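Local coordinates for uncharacterized protein (Bacteroides ovatus CL02T12C04, PDB 6PTM) that is probably an exo-acting carrageenase of glycoside hydrolase family 42, cleaving sugar units from the ends of carrageenan-derived chains, at residues Asp159-Val164 / Phe557-Lys562; Tyr443-Val448 / Lys761-Gln766; Val711-Lys714 / Lys718-Val721. All coordinates share one frame; numbering follows the deposited sequence.

Interaction 1: Asp159-Val164 / Phe557-Lys562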
ATOM      1  N   ASP A 159      14.331  -1.177  11.871  1.00 16.64           N
ATOM      2  CA  ASP A 159      15.043  -2.436  12.161  1.00 17.67           C
ATOM      3  C   ASP A 159      14.307  -3.559  11.432  1.00 16.85           C
ATOM      4  O   ASP A 159      13.212  -3.951  11.881  1.00 15.72           O
ATOM      5  CB  ASP A 159      15.144  -2.617  13.673  1.00 19.66           C
ATOM      6  CG  ASP A 159      15.852  -3.880  14.108  1.00 21.53           C
ATOM      7  OD1 ASP A 159      16.339  -4.599  13.246  1.00 20.67           O
ATOM      8  OD2 ASP A 159      15.861  -4.137  15.288  1.00 27.27           O
ATOM      9  N   LYS A 160      14.899  -4.073  10.366  1.00 16.09           N
ATOM     10  CA  LYS A 160      14.308  -5.150   9.523  0.50 16.08           C
ATOM     11  C   LYS A 160      12.906  -4.695   9.082  1.00 15.55           C
ATOM     12  O   LYS A 160      12.867  -3.700   8.357  1.00 14.72           O
ATOM     13  CB  LYS A 160      14.398  -6.482  10.280  0.50 17.23           C
ATOM     14  CG  LYS A 160      14.050  -7.726   9.474  0.50 17.16           C
ATOM     15  CD  LYS A 160      14.517  -9.007  10.121  0.50 17.86           C
ATOM     16  CE  LYS A 160      14.031 -10.260   9.417  0.50 17.87           C
ATOM     17  NZ  LYS A 160      14.421 -11.480  10.157  0.50 17.66           N
ATOM     18  N   ASP A 161      11.843  -5.391   9.506  1.00 13.19           N
ATOM     19  CA  ASP A 161      10.446  -5.118   9.076  1.00 13.32           C
ATOM     20  C   ASP A 161       9.751  -4.235  10.122  1.00 13.32           C
ATOM     21  O   ASP A 161       8.540  -4.119  10.061  1.00 12.84           O
ATOM     22  CB  ASP A 161       9.637  -6.409   8.883  1.00 12.81           C
ATOM     23  CG  ASP A 161       9.577  -7.329  10.090  1.00 13.03           C
ATOM     24  OD1 ASP A 161      10.378  -7.158  10.983  1.00 12.83           O
ATOM     25  OD2 ASP A 161       8.734  -8.205  10.110  1.00 13.36           O
ATOM     26  N   MET A 162      10.510  -3.588  11.002  1.00 13.21           N
ATOM     27  CA  MET A 162       9.848  -2.800  12.067  1.00 13.39           C
ATOM     28  C   MET A 162      10.357  -1.368  12.172  1.00 13.51           C
ATOM     29  O   MET A 162      11.479  -1.093  11.794  1.00 13.99           O
ATOM     30  CB  MET A 162      10.100  -3.407  13.452  1.00 14.58           C
ATOM     31  CG  MET A 162       9.809  -4.873  13.575  1.00 16.34           C
ATOM     32  SD  MET A 162      10.408  -5.553  15.124  1.00 18.29           S
ATOM     33  CE  MET A 162      12.144  -5.740  14.737  1.00 18.14           C
ATOM     34  N   LEU A 163       9.486  -0.524  12.710  1.00 14.40           N
ATOM     35  CA  LEU A 163       9.860   0.821  13.192  1.00 14.19           C
ATOM     36  C   LEU A 163       9.949   0.615  14.707  1.00 15.64           C
ATOM     37  O   LEU A 163       8.965   0.158  15.300  1.00 14.69           O
ATOM     38  CB  LEU A 163       8.793   1.835  12.789  1.00 14.57           C
ATOM     39  CG  LEU A 163       8.921   2.319  11.347  1.00 14.44           C
ATOM     40  CD1 LEU A 163       7.799   3.264  10.994  1.00 13.79           C
ATOM     41  CD2 LEU A 163      10.271   2.977  11.115  1.00 15.52           C
ATOM     42  N   VAL A 164      11.105   0.910  15.291  1.00 14.24           N
ATOM     43  CA  VAL A 164      11.342   0.585  16.722  1.00 15.79           C
ATOM     44  C   VAL A 164      11.453   1.844  17.589  1.00 15.97           C
ATOM     45  O   VAL A 164      12.200   2.748  17.246  1.00 13.68           O
ATOM     46  CB  VAL A 164      12.598  -0.296  16.858  1.00 16.81           C
ATOM     47  CG1 VAL A 164      13.005  -0.522  18.301  1.00 17.96           C
ATOM     48  CG2 VAL A 164      12.450  -1.621  16.131  1.00 18.29           C
ATOM     49  N   PHE A 557       1.207 -11.471  13.336  1.00 14.56           N
ATOM     50  CA  PHE A 557       0.236 -11.583  12.210  1.00 13.39           C
ATOM     51  C   PHE A 557       0.912 -11.216  10.881  1.00 12.61           C
ATOM     52  O   PHE A 557       0.669 -11.947   9.918  1.00 12.51           O
ATOM     53  CB  PHE A 557      -1.013 -10.726  12.421  1.00 12.75           C
ATOM     54  CG  PHE A 557      -1.943 -11.247  13.482  1.00 12.63           C
ATOM     55  CD1 PHE A 557      -2.574 -12.475  13.324  1.00 12.75           C
ATOM     56  CD2 PHE A 557      -2.211 -10.509  14.622  1.00 11.98           C
ATOM     57  CE1 PHE A 557      -3.444 -12.958  14.296  1.00 12.81           C
ATOM     58  CE2 PHE A 557      -3.112 -10.975  15.561  1.00 13.13           C
ATOM     59  CZ  PHE A 557      -3.703 -12.206  15.416  1.00 12.59           C
ATOM     60  N   GLN A 558       1.727 -10.158  10.810  1.00 12.48           N
ATOM     61  CA  GLN A 558       2.369  -9.721   9.528  1.00 11.63           C
ATOM     62  C   GLN A 558       3.328 -10.825   9.064  1.00 12.32           C
ATOM     63  O   GLN A 558       3.458 -11.077   7.850  1.00 12.17           O
ATOM     64  CB  GLN A 558       3.183  -8.426   9.671  1.00 11.39           C
ATOM     65  CG  GLN A 558       2.374  -7.137   9.850  1.00 10.87           C
ATOM     66  CD  GLN A 558       3.275  -5.924   9.795  1.00 12.24           C
ATOM     67  OE1 GLN A 558       4.513  -6.059   9.622  1.00 12.26           O
ATOM     68  NE2 GLN A 558       2.667  -4.741   9.885  1.00 10.30           N
ATOM     69  N   ARG A 559       4.038 -11.444  10.006  1.00 13.89           N
ATOM     70  CA  ARG A 559       5.150 -12.386   9.698  1.00 13.58           C
ATOM     71  C   ARG A 559       4.619 -13.806   9.548  1.00 14.40           C
ATOM     72  O   ARG A 559       5.407 -14.675   9.129  1.00 13.50           O
ATOM     73  CB  ARG A 559       6.196 -12.400  10.812  1.00 13.83           C
ATOM     74  CG  ARG A 559       6.959 -11.090  10.931  1.00 14.27           C
ATOM     75  CD  ARG A 559       7.679 -10.991  12.243  1.00 14.46           C
ATOM     76  NE  ARG A 559       8.534  -9.807  12.334  1.00 15.30           N
ATOM     77  CZ  ARG A 559       9.095  -9.395  13.472  1.00 17.07           C
ATOM     78  NH1 ARG A 559       8.870 -10.055  14.607  1.00 16.23           N
ATOM     79  NH2 ARG A 559       9.910  -8.350  13.478  1.00 16.74           N
ATOM     80  N   GLN A 560       3.364 -14.064   9.903  1.00 13.92           N
ATOM     81  CA  GLN A 560       2.865 -15.465   9.907  1.00 14.21           C
ATOM     82  C   GLN A 560       3.135 -16.123   8.547  1.00 14.45           C
ATOM     83  O   GLN A 560       2.866 -15.504   7.498  1.00 15.20           O
ATOM     84  CB  GLN A 560       1.381 -15.547  10.246  1.00 14.46           C
ATOM     85  CG  GLN A 560       0.887 -16.971  10.481  1.00 15.89           C
ATOM     86  CD  GLN A 560      -0.509 -16.976  11.040  1.00 16.48           C
ATOM     87  OE1 GLN A 560      -1.429 -16.341  10.519  1.00 16.83           O
ATOM     88  NE2 GLN A 560      -0.668 -17.646  12.165  1.00 18.30           N
ATOM     89  N   ARG A 561       3.578 -17.371   8.593  1.00 13.77           N
ATOM     90  CA  ARG A 561       3.712 -18.289   7.439  1.00 14.57           C
ATOM     91  C   ARG A 561       2.517 -18.116   6.502  1.00 14.19           C
ATOM     92  O   ARG A 561       1.352 -18.174   6.979  1.00 14.38           O
ATOM     93  CB  ARG A 561       3.817 -19.728   7.950  1.00 15.18           C
ATOM     94  CG  ARG A 561       3.958 -20.794   6.871  1.00 16.01           C
ATOM     95  CD  ARG A 561       3.987 -22.176   7.479  1.00 15.74           C
ATOM     96  NE  ARG A 561       4.135 -23.279   6.539  1.00 15.51           N
ATOM     97  CZ  ARG A 561       5.283 -23.733   6.046  1.00 17.38           C
ATOM     98  NH1 ARG A 561       6.419 -23.097   6.279  1.00 17.46           N
ATOM     99  NH2 ARG A 561       5.284 -24.823   5.292  1.00 17.77           N
ATOM    100  N   LYS A 562       2.815 -17.863   5.226  1.00 14.67           N
ATOM    101  CA  LYS A 562       1.872 -17.853   4.086  1.00 15.73           C
ATOM    102  C   LYS A 562       1.938 -19.232   3.413  1.00 14.88           C
ATOM    103  O   LYS A 562       2.760 -19.459   2.516  1.00 13.84           O
ATOM    104  CB  LYS A 562       2.249 -16.721   3.125  1.00 16.29           C
ATOM    105  CG  LYS A 562       2.300 -15.311   3.704  1.00 17.25           C
ATOM    106  CD  LYS A 562       2.613 -14.293   2.621  1.00 18.68           C
ATOM    107  CE  LYS A 562       3.054 -12.910   3.081  1.00 19.93           C
ATOM    108  NZ  LYS A 562       2.080 -12.262   3.982  1.00 19.72           N
TER
HETATM  109  O   HOH W   1       6.413  -8.109   8.799  1.00 14.74           O
HETATM  110  O   HOH W   2       5.769  -3.644   9.693  1.00 14.80           O
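The guanidinium of Arg559 lies edge-on against the carboxylate of Asp161, the two planes only 18° apart. The grip is side-on and bidentate: Arg559 NE meets Asp161 OD2 at 2.7 Å and Arg559 NH2 meets Asp161 OD1 at 2.8 Å. Both bonds run almost straight, each oxygen offers its syn lone pair, and both acceptors lie close to the guanidinium plane, so the pair of bonds fixes the rotation of both groups. Asp161 reaches this place with CG between its backbone N and carbonyl carbon (chi1 56°), while the Arg559 chain is extended from CG to NE. Met162 comes in across the arginine, its SD 3.3 Å from Arg559 NH2 in an oblique approach. Asp161 and Met162 belong to a tight two-residue beta hairpin with a type II' turn from Asp159 to Met162, joining strands 157-159 and 162-165 at the margin of the mixed sheet; Arg559 is at the C-terminal end of helix 551-559, which precedes the five-stranded parallel sheet. An alanine in place of Asp161 removes both oxygens, and the Arg559 guanidinium would probably be left without this countercharge and free to turn. Two waters complete the join beside the salt bridge. Water 1 links Asp161 OD2 to Gln558 OE1, and water 2 donates to the carbonyl O of Asp161 at 2.8 Å and to Gln558 OE1 at 2.7 Å. The amide nitrogen of Gln558 is taken by the carbonyl of Thr497, which holds OE1 turned to the waters.

Interaction 2: Tyr443-Val448 / Lys761-Gln766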
ATOM      1  N   TYR A 443     -18.418  -6.498  -0.948  1.00 19.46           N
ATOM      2  CA  TYR A 443     -17.448  -5.900   0.002  1.00 19.07           C
ATOM      3  C   TYR A 443     -17.859  -4.468   0.333  1.00 18.74           C
ATOM      4  O   TYR A 443     -18.482  -3.796  -0.502  1.00 17.99           O
ATOM      5  CB  TYR A 443     -16.020  -6.012  -0.545  1.00 18.77           C
ATOM      6  CG  TYR A 443     -15.590  -7.435  -0.837  1.00 19.59           C
ATOM      7  CD1 TYR A 443     -15.152  -8.267   0.181  1.00 20.17           C
ATOM      8  CD2 TYR A 443     -15.620  -7.951  -2.118  1.00 19.05           C
ATOM      9  CE1 TYR A 443     -14.742  -9.563  -0.062  1.00 18.88           C
ATOM     10  CE2 TYR A 443     -15.223  -9.255  -2.383  1.00 18.83           C
ATOM     11  CZ  TYR A 443     -14.773 -10.060  -1.351  1.00 18.59           C
ATOM     12  OH  TYR A 443     -14.395 -11.354  -1.545  1.00 18.12           O
ATOM     13  N   ALA A 444     -17.398  -3.992   1.491  1.00 17.64           N
ATOM     14  CA  ALA A 444     -17.641  -2.621   1.970  1.00 16.75           C
ATOM     15  C   ALA A 444     -16.779  -1.597   1.245  1.00 16.19           C
ATOM     16  O   ALA A 444     -17.058  -0.385   1.393  1.00 14.74           O
ATOM     17  CB  ALA A 444     -17.379  -2.544   3.445  1.00 18.00           C
ATOM     18  N   PHE A 445     -15.653  -2.010   0.675  1.00 16.00           N
ATOM     19  CA  PHE A 445     -14.648  -1.070   0.117  1.00 16.82           C
ATOM     20  C   PHE A 445     -13.759  -1.853  -0.848  1.00 16.96           C
ATOM     21  O   PHE A 445     -13.798  -3.098  -0.881  1.00 17.40           O
ATOM     22  CB  PHE A 445     -13.821  -0.355   1.210  1.00 16.98           C
ATOM     23  CG  PHE A 445     -13.133  -1.273   2.197  1.00 16.24           C
ATOM     24  CD1 PHE A 445     -11.909  -1.850   1.906  1.00 15.97           C
ATOM     25  CD2 PHE A 445     -13.697  -1.538   3.426  1.00 15.50           C
ATOM     26  CE1 PHE A 445     -11.294  -2.714   2.801  1.00 16.34           C
ATOM     27  CE2 PHE A 445     -13.086  -2.410   4.315  1.00 16.76           C
ATOM     28  CZ  PHE A 445     -11.896  -3.012   3.990  1.00 16.06           C
ATOM     29  N   ASP A 446     -12.924  -1.130  -1.576  1.00 17.46           N
ATOM     30  CA  ASP A 446     -11.976  -1.766  -2.513  1.00 18.51           C
ATOM     31  C   ASP A 446     -10.825  -2.312  -1.660  1.00 17.81           C
ATOM     32  O   ASP A 446      -9.913  -1.537  -1.357  1.00 18.42           O
ATOM     33  CB  ASP A 446     -11.546  -0.775  -3.604  1.00 19.67           C
ATOM     34  CG  ASP A 446     -10.534  -1.408  -4.551  1.00 19.70           C
ATOM     35  OD1 ASP A 446     -10.296  -2.630  -4.413  1.00 17.75           O
ATOM     36  OD2 ASP A 446      -9.989  -0.684  -5.393  1.00 19.42           O
ATOM     37  N   TRP A 447     -10.885  -3.597  -1.305  1.00 17.23           N
ATOM     38  CA  TRP A 447      -9.936  -4.312  -0.410  1.00 17.50           C
ATOM     39  C   TRP A 447      -8.696  -4.823  -1.168  1.00 17.10           C
ATOM     40  O   TRP A 447      -7.831  -5.414  -0.510  1.00 16.22           O
ATOM     41  CB  TRP A 447     -10.633  -5.504   0.284  1.00 17.25           C
ATOM     42  CG  TRP A 447     -11.133  -6.544  -0.679  1.00 17.60           C
ATOM     43  CD1 TRP A 447     -12.095  -6.364  -1.637  1.00 18.34           C
ATOM     44  CD2 TRP A 447     -10.661  -7.896  -0.854  1.00 18.01           C
ATOM     45  NE1 TRP A 447     -12.280  -7.506  -2.368  1.00 18.49           N
ATOM     46  CE2 TRP A 447     -11.428  -8.472  -1.903  1.00 18.45           C
ATOM     47  CE3 TRP A 447      -9.698  -8.685  -0.221  1.00 18.53           C
ATOM     48  CZ2 TRP A 447     -11.223  -9.772  -2.349  1.00 17.93           C
ATOM     49  CZ3 TRP A 447      -9.526  -9.988  -0.636  1.00 17.92           C
ATOM     50  CH2 TRP A 447     -10.262 -10.514  -1.696  1.00 18.72           C
ATOM     51  N   VAL A 448      -8.628  -4.702  -2.493  1.00 16.68           N
ATOM     52  CA  VAL A 448      -7.716  -5.542  -3.328  1.00 16.39           C
ATOM     53  C   VAL A 448      -6.261  -5.057  -3.154  1.00 16.11           C
ATOM     54  O   VAL A 448      -5.375  -5.920  -3.036  1.00 14.06           O
ATOM     55  CB  VAL A 448      -8.144  -5.592  -4.815  1.00 17.22           C
ATOM     56  CG1 VAL A 448      -7.129  -6.332  -5.651  1.00 17.45           C
ATOM     57  CG2 VAL A 448      -9.485  -6.286  -4.996  1.00 16.53           C
ATOM     58  N   LYS A 761     -20.341  -5.862  12.190  1.00 15.53           N
ATOM     59  CA  LYS A 761     -20.831  -4.877  11.205  1.00 16.39           C
ATOM     60  C   LYS A 761     -19.737  -4.714  10.161  1.00 17.46           C
ATOM     61  O   LYS A 761     -18.565  -5.035  10.424  1.00 16.60           O
ATOM     62  CB  LYS A 761     -21.178  -3.544  11.878  1.00 18.59           C
ATOM     63  CG  LYS A 761     -22.257  -3.593  12.967  1.00 19.03           C
ATOM     64  CD  LYS A 761     -22.473  -2.210  13.625  1.00 20.30           C
ATOM     65  N   PRO A 762     -20.081  -4.275   8.934  1.00 16.49           N
ATOM     66  CA  PRO A 762     -19.054  -3.970   7.944  1.00 15.06           C
ATOM     67  C   PRO A 762     -17.978  -3.065   8.571  1.00 14.38           C
ATOM     68  O   PRO A 762     -18.325  -2.164   9.361  1.00 12.89           O
ATOM     69  CB  PRO A 762     -19.837  -3.306   6.797  1.00 15.75           C
ATOM     70  CG  PRO A 762     -21.240  -3.883   6.929  1.00 17.03           C
ATOM     71  CD  PRO A 762     -21.445  -4.024   8.432  1.00 17.37           C
ATOM     72  N   ASN A 763     -16.703  -3.379   8.279  1.00 13.92           N
ATOM     73  CA  ASN A 763     -15.506  -2.636   8.744  1.00 15.48           C
ATOM     74  C   ASN A 763     -15.165  -2.947  10.200  1.00 15.44           C
ATOM     75  O   ASN A 763     -14.079  -2.494  10.618  1.00 14.85           O
ATOM     76  CB  ASN A 763     -15.628  -1.113   8.599  1.00 15.71           C
ATOM     77  CG  ASN A 763     -15.905  -0.698   7.178  1.00 16.71           C
ATOM     78  OD1 ASN A 763     -15.197  -1.114   6.271  1.00 17.14           O
ATOM     79  ND2 ASN A 763     -16.983   0.046   6.967  1.00 17.91           N
ATOM     80  N   ASP A 764     -15.941  -3.774  10.911  1.00 15.77           N
ATOM     81  CA  ASP A 764     -15.666  -4.086  12.345  1.00 17.11           C
ATOM     82  C   ASP A 764     -14.365  -4.903  12.447  1.00 15.55           C
ATOM     83  O   ASP A 764     -14.077  -5.757  11.573  1.00 13.70           O
ATOM     84  CB  ASP A 764     -16.782  -4.880  13.031  1.00 18.03           C
ATOM     85  CG  ASP A 764     -17.906  -4.043  13.656  1.00 21.21           C
ATOM     86  OD1 ASP A 764     -17.838  -2.791  13.593  1.00 23.25           O
ATOM     87  OD2 ASP A 764     -18.801  -4.659  14.280  1.00 19.86           O
ATOM     88  N   VAL A 765     -13.644  -4.675  13.526  1.00 14.85           N
ATOM     89  CA  VAL A 765     -12.379  -5.372  13.867  1.00 14.09           C
ATOM     90  C   VAL A 765     -12.645  -6.089  15.176  1.00 14.41           C
ATOM     91  O   VAL A 765     -13.052  -5.420  16.147  1.00 14.45           O
ATOM     92  CB  VAL A 765     -11.217  -4.383  14.020  1.00 13.83           C
ATOM     93  CG1 VAL A 765      -9.952  -5.091  14.464  1.00 14.53           C
ATOM     94  CG2 VAL A 765     -10.990  -3.641  12.729  1.00 13.95           C
ATOM     95  N   GLN A 766     -12.370  -7.377  15.221  1.00 13.37           N
ATOM     96  CA  GLN A 766     -12.344  -8.114  16.494  1.00 14.54           C
ATOM     97  C   GLN A 766     -10.915  -8.587  16.768  1.00 15.24           C
ATOM     98  O   GLN A 766     -10.244  -9.081  15.832  1.00 13.27           O
ATOM     99  CB  GLN A 766     -13.320  -9.277  16.461  1.00 15.04           C
ATOM    100  CG  GLN A 766     -14.763  -8.817  16.520  1.00 15.32           C
ATOM    101  CD  GLN A 766     -15.182  -8.322  17.875  1.00 14.80           C
ATOM    102  OE1 GLN A 766     -14.688  -8.757  18.901  1.00 16.03           O
ATOM    103  NE2 GLN A 766     -16.180  -7.463  17.876  1.00 16.16           N
TER
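The Phe445 ring takes the amide oxygen of Asn763 at its edge, near its plane: OD1 of Asn763 lies 3.2 Å from CE2 of Phe445 and is about as close to CD2. From that position the oxygen meets the weakly positive rim of C-H groups and not the pi cloud; ring and amide are nearly coplanar, 19° apart. Within the same loop, Tyr443 has the Trp447 NE1 over the centre of one ring face, 3.3 Å above the plane. Trp447 in turn carries Tyr443 CE1 over one face and Val448 CG2 over the other, both offset toward the rim, with the carbonyl O of Phe445 at its edge. Loop 443-448, within the beta-galactosidase family region, leads into helix 448-460, and Asp446 OD1 accepts a capping bond from Val448 N, which arrives from above the carboxylate plane. Opposite it stands a type II beta turn, Lys761 to Asp764, leading into strand 765-772 of the C-terminal antiparallel sheet; the contact thus ties that sheet to the beta-galactosidase family region. Asn763 sits at the third position of the turn with a positive phi of 77°, and its CG lies beside the backbone N (chi1 -57°), bringing OD1 to the phenylalanine. The turn is closed by Asp764 N bonding to Lys761 O at 3.0 Å, with a weak bond from Lys761 N to Asp764 OD2. Alongside, Ala444 CB touches Pro762 CB at 4.2 Å. Asn492 and Leu495 of helix 486-498 pack on the Phe445 side chain.

Interaction 3: Val711-Lys714 / Lys718-Val721. With EDO (1,2-ethanediol), chain E; EDO (1,2-ethanediol), chain F.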
ATOM      1  N   VAL A 711      -5.201 -16.465  13.178  1.00 13.63           N
ATOM      2  CA  VAL A 711      -5.005 -16.985  14.544  1.00 14.22           C
ATOM      3  C   VAL A 711      -3.511 -17.137  14.809  1.00 13.78           C
ATOM      4  O   VAL A 711      -2.833 -17.783  13.983  1.00 15.20           O
ATOM      5  CB  VAL A 711      -5.747 -18.318  14.726  1.00 13.32           C
ATOM      6  CG1 VAL A 711      -5.664 -18.787  16.180  1.00 14.09           C
ATOM      7  CG2 VAL A 711      -7.181 -18.188  14.259  1.00 13.45           C
ATOM      8  N   ILE A 712      -3.045 -16.593  15.934  1.00 14.01           N
ATOM      9  CA  ILE A 712      -1.668 -16.835  16.438  1.00 15.13           C
ATOM     10  C   ILE A 712      -1.761 -17.425  17.844  1.00 16.28           C
ATOM     11  O   ILE A 712      -2.789 -17.199  18.514  1.00 15.98           O
ATOM     12  CB  ILE A 712      -0.817 -15.559  16.401  1.00 15.45           C
ATOM     13  CG1 ILE A 712      -1.439 -14.448  17.238  1.00 15.75           C
ATOM     14  CG2 ILE A 712      -0.553 -15.139  14.963  1.00 15.75           C
ATOM     15  CD1 ILE A 712      -0.589 -13.223  17.385  1.00 15.87           C
ATOM     16  N   ALA A 713      -0.716 -18.145  18.252  1.00 17.17           N
ATOM     17  CA  ALA A 713      -0.556 -18.745  19.591  1.00 18.93           C
ATOM     18  C   ALA A 713      -0.046 -17.659  20.507  1.00 20.40           C
ATOM     19  O   ALA A 713       0.918 -17.013  20.116  1.00 22.39           O
ATOM     20  CB  ALA A 713       0.422 -19.886  19.528  1.00 20.92           C
ATOM     21  N   LYS A 714      -0.696 -17.449  21.639  1.00 19.27           N
ATOM     22  CA  LYS A 714      -0.220 -16.582  22.744  1.00 22.70           C
ATOM     23  C   LYS A 714       0.604 -17.469  23.674  1.00 25.31           C
ATOM     24  O   LYS A 714       1.670 -17.019  24.114  1.00 24.55           O
ATOM     25  CB  LYS A 714      -1.410 -15.984  23.496  1.00 23.04           C
ATOM     26  CG  LYS A 714      -1.089 -15.005  24.626  1.00 25.96           C
ATOM     27  CD  LYS A 714      -2.092 -15.110  25.756  1.00 30.25           C
ATOM     28  CE  LYS A 714      -2.329 -13.861  26.581  1.00 31.46           C
ATOM     29  NZ  LYS A 714      -1.090 -13.454  27.247  1.00 35.05           N
ATOM     30  N   LYS A 718      -3.799 -20.816  24.592  1.00 25.06           N
ATOM     31  CA  LYS A 718      -4.402 -19.491  24.357  1.00 21.96           C
ATOM     32  C   LYS A 718      -3.975 -18.973  22.999  1.00 19.43           C
ATOM     33  O   LYS A 718      -2.791 -19.084  22.668  1.00 19.29           O
ATOM     34  CB  LYS A 718      -3.996 -18.484  25.424  1.00 26.81           C
ATOM     35  CG  LYS A 718      -4.507 -18.751  26.830  1.00 29.33           C
ATOM     36  CD  LYS A 718      -4.133 -17.637  27.777  1.00 34.32           C
ATOM     37  CE  LYS A 718      -4.296 -17.996  29.235  1.00 38.64           C
ATOM     38  NZ  LYS A 718      -3.279 -19.002  29.616  1.00 45.49           N
ATOM     39  N   TYR A 719      -4.931 -18.396  22.282  1.00 16.58           N
ATOM     40  CA  TYR A 719      -4.804 -17.986  20.873  1.00 15.93           C
ATOM     41  C   TYR A 719      -5.307 -16.549  20.752  1.00 14.68           C
ATOM     42  O   TYR A 719      -6.238 -16.168  21.464  1.00 15.05           O
ATOM     43  CB  TYR A 719      -5.528 -18.985  19.972  1.00 16.38           C
ATOM     44  CG  TYR A 719      -4.913 -20.358  20.054  1.00 18.47           C
ATOM     45  CD1 TYR A 719      -3.792 -20.685  19.312  1.00 17.20           C
ATOM     46  CD2 TYR A 719      -5.366 -21.287  20.989  1.00 19.88           C
ATOM     47  CE1 TYR A 719      -3.191 -21.923  19.427  1.00 18.34           C
ATOM     48  CE2 TYR A 719      -4.763 -22.527  21.125  1.00 20.41           C
ATOM     49  CZ  TYR A 719      -3.662 -22.835  20.357  1.00 20.01           C
ATOM     50  OH  TYR A 719      -3.088 -24.056  20.490  1.00 19.84           O
ATOM     51  N   ILE A 720      -4.700 -15.789  19.858  1.00 13.14           N
ATOM     52  CA  ILE A 720      -5.146 -14.406  19.521  1.00 14.65           C
ATOM     53  C   ILE A 720      -5.808 -14.490  18.157  1.00 13.37           C
ATOM     54  O   ILE A 720      -5.181 -14.994  17.223  1.00 15.00           O
ATOM     55  CB  ILE A 720      -4.016 -13.363  19.558  1.00 13.18           C
ATOM     56  CG1 ILE A 720      -3.194 -13.435  20.850  1.00 14.12           C
ATOM     57  CG2 ILE A 720      -4.601 -11.991  19.323  1.00 13.04           C
ATOM     58  CD1 ILE A 720      -3.984 -13.259  22.132  1.00 14.16           C
ATOM     59  N   VAL A 721      -7.075 -14.129  18.097  1.00 14.22           N
ATOM     60  CA  VAL A 721      -7.864 -14.231  16.834  1.00 13.90           C
ATOM     61  C   VAL A 721      -8.090 -12.820  16.311  1.00 14.05           C
ATOM     62  O   VAL A 721      -8.569 -11.979  17.083  1.00 15.23           O
ATOM     63  CB  VAL A 721      -9.199 -14.944  17.063  1.00 14.45           C
ATOM     64  CG1 VAL A 721     -10.023 -15.000  15.787  1.00 13.85           C
ATOM     65  CG2 VAL A 721      -8.982 -16.333  17.653  1.00 14.64           C
TER
HETATM   66  C1  EDO E 804      -1.149 -21.319  15.581  1.00 31.47           C
HETATM   67  O1  EDO E 804      -0.756 -20.266  14.718  1.00 35.76           O
HETATM   68  C2  EDO E 804      -2.602 -21.193  15.840  1.00 29.46           C
HETATM   69  O2  EDO E 804      -3.445 -21.315  14.703  1.00 23.20           O
HETATM   70  C1  EDO F 805      -1.683 -21.753  11.400  1.00 29.98           C
HETATM   71  O1  EDO F 805      -0.581 -21.398  12.250  1.00 33.46           O
HETATM   72  C2  EDO F 805      -2.579 -20.612  11.138  1.00 28.55           C
HETATM   73  O2  EDO F 805      -3.353 -20.186  12.261  1.00 22.50           O
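Strands 711-713 and 718-721 pair antiparallel as the two arms of a beta hairpin, in which 707-715 is the outermost strand of the four-stranded C-terminal sheet. Ile712 and Ile720 form the hydrogen-bonded pair: Ile712 N donates to Ile720 O at 3.0 Å and Ile720 N to Ile712 O at 2.7 Å. Toward the turn, Lys714 N donates to Lys718 O at 2.8 Å, tilted 31° from the carbonyl plane. On one face Ile712 CG1 packs 3.6 Å from Ile720 CB, its chi1 of 59° setting CG1 between the backbone N and the carbonyl carbon; Tyr553 of helix 551-559 covers Ile720. On the other, Val711 CG1 lies against Tyr719 CB and Ala713 CB near Tyr719 CE1, while Val721 continues this face beside Val711; Ile694 of strand 694-700 packs here on Val711, Tyr719 and Val721. At the turn the aliphatic parts of Lys714 and Lys718 meet CD to CD at 3.8 Å, and Lys718 NZ finds its countercharge in Asp715. Two ethanediols, probably from the crystallisation liquor, meet Val711 O, the chain E molecule also lying by the Tyr719 ring: chain F O2 donates to Val711 O at 3.0 Å, chain E O1 only weakly, at 3.3 Å.

Overall arrangement
Interactions 1 and 3 touch, their centres about 17 Å apart. The end of helix 551-559 and the residue after it join both: Arg559 makes the salt bridge to Asp161, while Phe557 and Gln560 meet the C-terminal sheet, Gln560 NE2 lying 2.8 Å from Val711 O, a probable hydrogen bond, and Phe557 CZ packing 3.7 Å from Ile712 CG1. Interactions 2 and 3 do not touch, with nearest atoms about 4 Å apart, but they share that sheet, where strands 718-725 and 765-772 are neighbours; Asn725 bonds to the backbone of Asn763. Interactions 1 and 2 do not touch either: centres about 23 Å apart, nearest atoms about 7 Å. The structure is of the apo enzyme, without substrate.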